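Local coordinates for sensor protein kinase HptS (Staphylococcus aureus, PDB 6LKI) that is a sensor histidine kinase of a two-component system and probably detects sugar-phosphate signals through its extracellular part together with a partner protein, at residues Tyr62-Pro67 with Ser96-Lys101; Arg118-Ile123 with Tyr132-Arg137; Phe151-Val156 with Arg164-Lys169. All blocks are in the same frame, centred on the assembly; numbering follows the deposited sequence.

How the contacts relate
Contact 1 lies in one four-stranded antiparallel sheet, between strands 59-66 and 97-106, and closes first along the chain. Contacts 2 and 3 follow in a second sheet of the same 2-1-4-3 order, on the opposite side of the chain's centre; their centres are about 29 Å and 34 Å from that of contact 1. Contacts 2 and 3 are two hairpins with centres about 9 Å apart, joined where strands 120-125 and 163-169 pair, Leu122 N probably hydrogen-bonded to Ile166 O at 2.7 Å. Two such sheets and the long helix 2-31 are consistent with a tandem Cache-type sensor. Contact 1 also meets a partner protein; contacts 2 and 3 touch no other chain.

Contact 1: residues Tyr62-Pro67 with Ser96-Lys101; sequences YELSGP and STYMLK
Leu64 and Tyr98 meet across neighbouring antiparallel strands with their side chains at about a right angle, Leu64 CD1 lying 3.8 Å from Tyr98 CB. Leu64 CG stands anti to the backbone N (chi1 -171°), and chi2 of 59° then sets CD1, which also reaches Leu100 CB at 3.9 Å and so spans two residues of the facing strand. Leu100 continues the apolar row, its CD1 4.0 Å from Tyr62 CB, and helix 39-55 packs on Tyr62 and Leu64. The Tyr98 ring lies obliquely against the backbone of Gly66, CD2 3.4 Å from Gly66 CA, and fills the place where a beta-carbon would stand; its hydroxyl is hydrogen-bonded to Gln69 and Asn95. Just beyond the paired strands, Ser96 OG lies 3.5 Å from Pro67 CG. Paired backbone bonds fix the register at Glu63 with Lys101 and at Ser65 with Met99, where Ser65 N reaches Met99 O at 2.8 Å and 171°. These four side chains take the other face, from which Lys101 NZ leads away to an acidic side chain of the partner protein. Such pairing of central strands in a 2-1-4-3 antiparallel sheet is consistent with the PAS-like fold of Cache sensor domains.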
# COMPACT_ATOMS: atom_id res chain seq x y z
N TYR B 62 -5.60 -4.89 -16.25
CA TYR B 62 -6.11 -3.82 -15.42
C TYR B 62 -6.17 -4.26 -13.96
O TYR B 62 -6.38 -5.44 -13.65
CB TYR B 62 -7.50 -3.37 -15.88
CG TYR B 62 -8.56 -4.46 -15.92
CD1 TYR B 62 -9.23 -4.85 -14.77
CD2 TYR B 62 -8.90 -5.07 -17.12
CE1 TYR B 62 -10.20 -5.84 -14.82
CE2 TYR B 62 -9.87 -6.05 -17.18
CZ TYR B 62 -10.52 -6.44 -16.02
OH TYR B 62 -11.48 -7.42 -16.07
N GLU B 63 -5.95 -3.30 -13.07
CA GLU B 63 -6.14 -3.48 -11.63
C GLU B 63 -7.04 -2.35 -11.16
O GLU B 63 -6.65 -1.18 -11.21
CB GLU B 63 -4.81 -3.48 -10.88
CG GLU B 63 -3.97 -4.73 -11.10
CD GLU B 63 -2.79 -4.82 -10.14
OE1 GLU B 63 -2.53 -3.84 -9.42
OE2 GLU B 63 -2.13 -5.88 -10.11
N LEU B 64 -8.26 -2.69 -10.74
CA LEU B 64 -9.22 -1.73 -10.21
C LEU B 64 -9.27 -1.93 -8.70
O LEU B 64 -9.82 -2.93 -8.22
CB LEU B 64 -10.59 -1.91 -10.84
CG LEU B 64 -11.64 -0.84 -10.54
CD1 LEU B 64 -11.16 0.53 -10.99
CD2 LEU B 64 -12.97 -1.20 -11.19
N SER B 65 -8.69 -0.99 -7.95
CA SER B 65 -8.48 -1.15 -6.52
C SER B 65 -9.35 -0.18 -5.74
O SER B 65 -9.36 1.03 -6.03
CB SER B 65 -7.00 -0.93 -6.17
OG SER B 65 -6.17 -1.81 -6.90
N GLY B 66 -10.08 -0.70 -4.76
CA GLY B 66 -10.85 0.11 -3.86
C GLY B 66 -10.72 -0.40 -2.44
O GLY B 66 -9.97 -1.33 -2.16
N PRO B 67 -11.45 0.22 -1.50
CA PRO B 67 -11.38 -0.22 -0.10
C PRO B 67 -11.74 -1.68 0.07
O PRO B 67 -12.90 -2.07 -0.08
CB PRO B 67 -12.39 0.70 0.61
CG PRO B 67 -13.24 1.29 -0.49
CD PRO B 67 -12.35 1.38 -1.68
N SER B 96 -17.67 4.62 -3.77
CA SER B 96 -16.35 4.99 -3.27
C SER B 96 -15.47 5.36 -4.45
O SER B 96 -15.88 5.28 -5.61
CB SER B 96 -15.73 3.86 -2.44
OG SER B 96 -14.47 4.23 -1.92
N THR B 97 -14.24 5.77 -4.14
CA THR B 97 -13.23 6.07 -5.15
C THR B 97 -12.36 4.85 -5.39
O THR B 97 -11.93 4.19 -4.44
CB THR B 97 -12.37 7.26 -4.71
OG1 THR B 97 -13.09 8.48 -4.93
CG2 THR B 97 -11.06 7.30 -5.48
N TYR B 98 -12.12 4.54 -6.66
CA TYR B 98 -11.30 3.40 -7.05
C TYR B 98 -10.14 3.88 -7.92
O TYR B 98 -10.28 4.82 -8.70
CB TYR B 98 -12.12 2.35 -7.80
CG TYR B 98 -13.14 1.63 -6.94
CD1 TYR B 98 -14.30 2.27 -6.53
CD2 TYR B 98 -12.94 0.32 -6.55
CE1 TYR B 98 -15.23 1.62 -5.74
CE2 TYR B 98 -13.86 -0.34 -5.76
CZ TYR B 98 -15.01 0.31 -5.36
OH TYR B 98 -15.93 -0.35 -4.58
N MET B 99 -9.00 3.21 -7.77
CA MET B 99 -7.82 3.49 -8.58
C MET B 99 -7.74 2.45 -9.70
O MET B 99 -7.82 1.25 -9.43
CB MET B 99 -6.54 3.45 -7.74
CG MET B 99 -6.46 4.53 -6.67
SD MET B 99 -6.57 6.21 -7.33
CE MET B 99 -5.18 6.22 -8.45
N LEU B 100 -7.61 2.92 -10.93
CA LEU B 100 -7.49 2.05 -12.10
C LEU B 100 -6.08 2.17 -12.66
O LEU B 100 -5.67 3.25 -13.10
CB LEU B 100 -8.52 2.41 -13.17
CG LEU B 100 -8.38 1.65 -14.49
CD1 LEU B 100 -8.57 0.15 -14.28
CD2 LEU B 100 -9.37 2.18 -15.53
N LYS B 101 -5.35 1.08 -12.64
CA LYS B 101 -4.08 1.00 -13.26
C LYS B 101 -4.09 -0.00 -14.39
O LYS B 101 -4.61 -1.03 -14.24
CB LYS B 101 -3.05 0.60 -12.26
CG LYS B 101 -3.03 1.46 -11.06
CD LYS B 101 -1.68 1.36 -10.42
CE LYS B 101 -1.80 1.40 -8.93
NZ LYS B 101 -2.20 2.73 -8.41

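Contact 2: residues Arg118-Ile123 with Tyr132-Arg137; sequences RQFALI and YANDDR
Asn134 OD1 takes the backbone N-H of Ala121 in a short, straight bond, 2.8 Å from Ala121 N and 172° at the hydrogen. CG of Asn134 stands between the backbone N and the carbonyl carbon (chi1 55°), the turn that brings the amide toward strand 120-125. ND2 of the same amide donates to a water that donates to Gln119 O, engaging both ends of the group. Ile123 N donates to Tyr132 O at 3.1 Å, while the return bond from Tyr132 N to Ile123 O is weak. Asp135 OD1 accepts from Arg137 N as an Asx turn, and OD2 receives Arg137 NE through its syn lone pair in a 2.9 Å salt bridge; Tyr168 OH also hydrogen-bonds to OD2. The Asp135 carboxylate lies over one face of the Phe120 ring, displaced toward the rim, with Asp135 CB 3.6 Å from Phe120 CD2. The packing is completed by apolar contacts, Leu122 CD2 to Ala133 CB at 3.6 Å and Ile123 CB to Tyr132 CB at 3.8 Å. A side-chain amide thus carries the pairing on where strand 130-133 ends, while the arginine, the backbone N-H and the Tyr168 hydroxyl would be expected to favour an ionised Asp135.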
# COMPACT_ATOMS: atom_id res chain seq x y z
N ARG B 118 15.00 -11.00 -33.68
CA ARG B 118 15.87 -10.91 -32.50
C ARG B 118 16.08 -9.46 -32.07
O ARG B 118 17.11 -9.12 -31.49
CB ARG B 118 17.21 -11.61 -32.74
CG ARG B 118 17.10 -13.12 -32.85
CD ARG B 118 16.79 -13.76 -31.51
NE ARG B 118 16.55 -15.20 -31.62
CZ ARG B 118 15.50 -15.82 -31.10
NH1 ARG B 118 14.58 -15.14 -30.42
NH2 ARG B 118 15.36 -17.13 -31.25
N GLN B 119 15.10 -8.61 -32.36
CA GLN B 119 15.12 -7.22 -31.92
C GLN B 119 14.36 -7.11 -30.61
O GLN B 119 13.18 -7.50 -30.53
CB GLN B 119 14.50 -6.31 -32.98
CG GLN B 119 15.18 -6.34 -34.34
CD GLN B 119 14.57 -5.36 -35.32
OE1 GLN B 119 13.94 -4.38 -34.92
NE2 GLN B 119 14.74 -5.62 -36.61
N PHE B 120 15.02 -6.60 -29.58
CA PHE B 120 14.44 -6.51 -28.25
C PHE B 120 14.03 -5.07 -27.95
O PHE B 120 14.42 -4.13 -28.64
CB PHE B 120 15.44 -7.02 -27.20
CG PHE B 120 15.82 -8.46 -27.39
CD1 PHE B 120 16.83 -8.82 -28.27
CD2 PHE B 120 15.16 -9.46 -26.69
CE1 PHE B 120 17.18 -10.14 -28.45
CE2 PHE B 120 15.50 -10.79 -26.87
CZ PHE B 120 16.51 -11.13 -27.75
N ALA B 121 13.21 -4.92 -26.91
CA ALA B 121 12.62 -3.63 -26.57
C ALA B 121 12.92 -3.26 -25.13
O ALA B 121 12.96 -4.12 -24.25
CB ALA B 121 11.10 -3.65 -26.80
N LEU B 122 13.13 -1.96 -24.91
CA LEU B 122 13.30 -1.39 -23.58
C LEU B 122 12.49 -0.11 -23.49
O LEU B 122 12.29 0.58 -24.49
CB LEU B 122 14.78 -1.08 -23.28
CG LEU B 122 15.67 -2.16 -22.65
CD1 LEU B 122 17.14 -1.80 -22.83
CD2 LEU B 122 15.34 -2.33 -21.18
N ILE B 123 12.02 0.20 -22.28
CA ILE B 123 11.34 1.46 -22.01
C ILE B 123 11.99 2.08 -20.78
O ILE B 123 12.00 1.47 -19.71
CB ILE B 123 9.83 1.27 -21.78
CG1 ILE B 123 9.14 0.83 -23.08
CG2 ILE B 123 9.21 2.57 -21.26
CD1 ILE B 123 7.63 0.81 -23.00
N TYR B 132 10.49 -1.29 -18.79
CA TYR B 132 10.02 -2.48 -19.49
C TYR B 132 11.19 -3.11 -20.22
O TYR B 132 12.11 -2.42 -20.67
CB TYR B 132 8.89 -2.16 -20.48
CG TYR B 132 8.41 -3.37 -21.24
CD1 TYR B 132 7.50 -4.25 -20.68
CD2 TYR B 132 8.86 -3.63 -22.53
CE1 TYR B 132 7.05 -5.36 -21.37
CE2 TYR B 132 8.43 -4.74 -23.23
CZ TYR B 132 7.52 -5.60 -22.64
OH TYR B 132 7.08 -6.71 -23.34
N ALA B 133 11.14 -4.44 -20.34
CA ALA B 133 12.18 -5.19 -21.04
C ALA B 133 11.66 -6.58 -21.35
O ALA B 133 11.22 -7.29 -20.44
CB ALA B 133 13.47 -5.27 -20.22
N ASN B 134 11.71 -6.97 -22.62
CA ASN B 134 11.44 -8.35 -23.02
C ASN B 134 12.72 -9.15 -23.19
O ASN B 134 12.71 -10.20 -23.84
CB ASN B 134 10.61 -8.38 -24.31
CG ASN B 134 11.25 -7.59 -25.45
OD1 ASN B 134 12.38 -7.12 -25.34
ND2 ASN B 134 10.52 -7.45 -26.55
N ASP B 135 13.82 -8.67 -22.61
CA ASP B 135 15.12 -9.33 -22.66
C ASP B 135 15.58 -9.56 -21.22
O ASP B 135 15.55 -8.64 -20.40
CB ASP B 135 16.13 -8.47 -23.42
CG ASP B 135 17.51 -9.11 -23.52
OD1 ASP B 135 17.72 -10.22 -22.99
OD2 ASP B 135 18.39 -8.49 -24.15
N ASP B 136 16.00 -10.80 -20.93
CA ASP B 136 16.42 -11.13 -19.58
C ASP B 136 17.80 -10.58 -19.24
O ASP B 136 18.14 -10.50 -18.06
CB ASP B 136 16.41 -12.65 -19.39
CG ASP B 136 15.02 -13.20 -19.18
OD1 ASP B 136 14.22 -12.54 -18.48
OD2 ASP B 136 14.71 -14.29 -19.71
N ARG B 137 18.58 -10.17 -20.25
CA ARG B 137 19.85 -9.50 -19.98
C ARG B 137 19.66 -8.27 -19.10
O ARG B 137 20.55 -7.91 -18.33
CB ARG B 137 20.52 -9.09 -21.29
CG ARG B 137 21.01 -10.23 -22.16
CD ARG B 137 21.91 -9.70 -23.26
NE ARG B 137 21.15 -9.35 -24.46
CZ ARG B 137 21.41 -9.83 -25.67
NH1 ARG B 137 22.41 -10.68 -25.85
NH2 ARG B 137 20.67 -9.46 -26.71
O HOH W 1 10.91 -6.73 -29.07

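Contact 3: residues Phe151-Val156 with Arg164-Lys169; sequences FMNESV and RLIIYK
A beta hairpin, strand 152-157 returning as strand 163-169, brings Phe151 beside Tyr168 at its open end. The two rings point the same way with planes 18° apart, but they are slid so far that they barely overlap; the touch is Phe151 CD2 to Tyr168 CD2 at 3.6 Å. A chi1 of 54° puts Tyr168 CG between its backbone N and carbonyl carbon, at the root of the ring that lies beside Phe151. Phe151 CB also comes within 3.1 Å of Lys169 O. The backbone bonds between Met152 and Lys169 are weak, and sound pairing begins with Glu154 and Ile167, where Ile167 N donates to Glu154 O at 3.2 Å and 171°. Val156 and Leu165 form the next hydrogen-bonded pair, Leu165 N lying 2.9 Å from Val156 O. In the second of the chain's two antiparallel sheets, strand 152-157 is the outermost of four within the chain, and strand 163-169 lies inside it against strand 120-125. The side chains alternate between two faces: Val156, Leu165 and Ile167 lie on the face that helix 2-31 covers, with Val156 and Ile167 both on Val6, whereas Asn153, Ser155, Ile166 and Tyr168 occupy the other. There Asn153 and Ile166 run side by side, Asn153 CB 4.1 Å from Ile166 CG2, and Ser155 CB rests 3.8 Å from Ile166 CG1. Asn153 ND2 also donates to Phe151 O, two residues back, at 3.2 Å with the acceptor in the amide plane. Near the turn, Arg164 lays CB 3.6 Å from Val156 O and carries its guanidinium away to a salt bridge with Asp128.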
# COMPACT_ATOMS: atom_id res chain seq x y z
N PHE B 151 24.56 -2.57 -28.41
CA PHE B 151 23.98 -3.06 -29.65
C PHE B 151 23.45 -1.91 -30.51
O PHE B 151 23.19 -0.81 -30.04
CB PHE B 151 22.85 -4.05 -29.39
CG PHE B 151 23.12 -5.02 -28.27
CD1 PHE B 151 23.92 -6.13 -28.49
CD2 PHE B 151 22.58 -4.82 -27.01
CE1 PHE B 151 24.17 -7.03 -27.46
CE2 PHE B 151 22.82 -5.72 -25.99
CZ PHE B 151 23.62 -6.82 -26.21
N MET B 152 23.30 -2.21 -31.80
CA MET B 152 22.68 -1.31 -32.77
C MET B 152 21.25 -0.99 -32.35
O MET B 152 20.37 -1.86 -32.41
CB MET B 152 22.71 -1.95 -34.16
CG MET B 152 22.23 -1.05 -35.29
SD MET B 152 22.02 -1.99 -36.82
CE MET B 152 23.49 -3.03 -36.79
N ASN B 153 21.00 0.24 -31.92
CA ASN B 153 19.73 0.62 -31.31
C ASN B 153 19.15 1.86 -31.99
O ASN B 153 19.83 2.56 -32.74
CB ASN B 153 19.90 0.88 -29.81
CG ASN B 153 20.65 2.17 -29.52
OD1 ASN B 153 20.06 3.25 -29.47
ND2 ASN B 153 21.97 2.07 -29.36
N GLU B 154 17.88 2.11 -31.68
CA GLU B 154 17.17 3.30 -32.15
C GLU B 154 16.04 3.58 -31.17
O GLU B 154 15.28 2.67 -30.82
CB GLU B 154 16.62 3.10 -33.56
CG GLU B 154 17.47 3.74 -34.65
CD GLU B 154 16.91 3.51 -36.03
OE1 GLU B 154 17.10 2.40 -36.57
OE2 GLU B 154 16.30 4.45 -36.59
N SER B 155 15.94 4.83 -30.72
CA SER B 155 14.99 5.21 -29.68
C SER B 155 14.08 6.33 -30.17
O SER B 155 14.46 7.14 -31.02
CB SER B 155 15.71 5.66 -28.41
OG SER B 155 16.46 6.84 -28.63
N VAL B 156 12.87 6.36 -29.62
CA VAL B 156 11.92 7.45 -29.83
C VAL B 156 11.30 7.80 -28.49
O VAL B 156 11.36 7.03 -27.53
CB VAL B 156 10.81 7.10 -30.85
CG1 VAL B 156 11.38 6.94 -32.25
CG2 VAL B 156 10.04 5.87 -30.40
N ARG B 164 11.11 6.75 -23.11
CA ARG B 164 11.72 6.46 -24.40
C ARG B 164 11.64 4.97 -24.68
O ARG B 164 11.98 4.15 -23.82
CB ARG B 164 13.18 6.92 -24.44
CG ARG B 164 13.37 8.42 -24.46
CD ARG B 164 14.79 8.80 -24.09
NE ARG B 164 15.08 8.55 -22.68
CZ ARG B 164 16.24 8.09 -22.23
NH1 ARG B 164 17.23 7.83 -23.07
NH2 ARG B 164 16.41 7.88 -20.93
N LEU B 165 11.19 4.62 -25.88
CA LEU B 165 11.16 3.23 -26.33
C LEU B 165 12.41 2.96 -27.15
O LEU B 165 12.67 3.63 -28.15
CB LEU B 165 9.90 2.95 -27.16
CG LEU B 165 9.94 1.66 -27.98
CD1 LEU B 165 9.93 0.44 -27.07
CD2 LEU B 165 8.79 1.61 -28.97
N ILE B 166 13.19 1.97 -26.72
CA ILE B 166 14.46 1.63 -27.36
C ILE B 166 14.39 0.20 -27.87
O ILE B 166 14.17 -0.74 -27.10
CB ILE B 166 15.65 1.80 -26.40
CG1 ILE B 166 15.52 3.11 -25.61
CG2 ILE B 166 16.96 1.75 -27.16
CD1 ILE B 166 16.24 3.08 -24.29
N ILE B 167 14.60 0.03 -29.18
CA ILE B 167 14.66 -1.27 -29.82
C ILE B 167 16.07 -1.48 -30.34
O ILE B 167 16.60 -0.65 -31.08
CB ILE B 167 13.63 -1.40 -30.95
CG1 ILE B 167 12.21 -1.31 -30.39
CG2 ILE B 167 13.82 -2.70 -31.71
CD1 ILE B 167 11.13 -1.46 -31.43
N TYR B 168 16.69 -2.60 -29.94
CA TYR B 168 18.09 -2.87 -30.24
C TYR B 168 18.24 -4.28 -30.80
O TYR B 168 17.30 -5.07 -30.82
CB TYR B 168 18.97 -2.69 -28.99
CG TYR B 168 18.51 -3.49 -27.79
CD1 TYR B 168 17.56 -2.98 -26.91
CD2 TYR B 168 19.03 -4.75 -27.53
CE1 TYR B 168 17.14 -3.70 -25.81
CE2 TYR B 168 18.61 -5.48 -26.43
CZ TYR B 168 17.67 -4.95 -25.58
OH TYR B 168 17.26 -5.67 -24.48
N LYS B 169 19.46 -4.57 -31.25
CA LYS B 169 19.75 -5.84 -31.91
C LYS B 169 21.26 -6.06 -31.92
O LYS B 169 22.02 -5.14 -32.20
CB LYS B 169 19.20 -5.86 -33.34
CG LYS B 169 19.64 -7.05 -34.17
CD LYS B 169 18.67 -7.32 -35.30
CE LYS B 169 19.22 -8.37 -36.25
NZ LYS B 169 19.38 -9.69 -35.58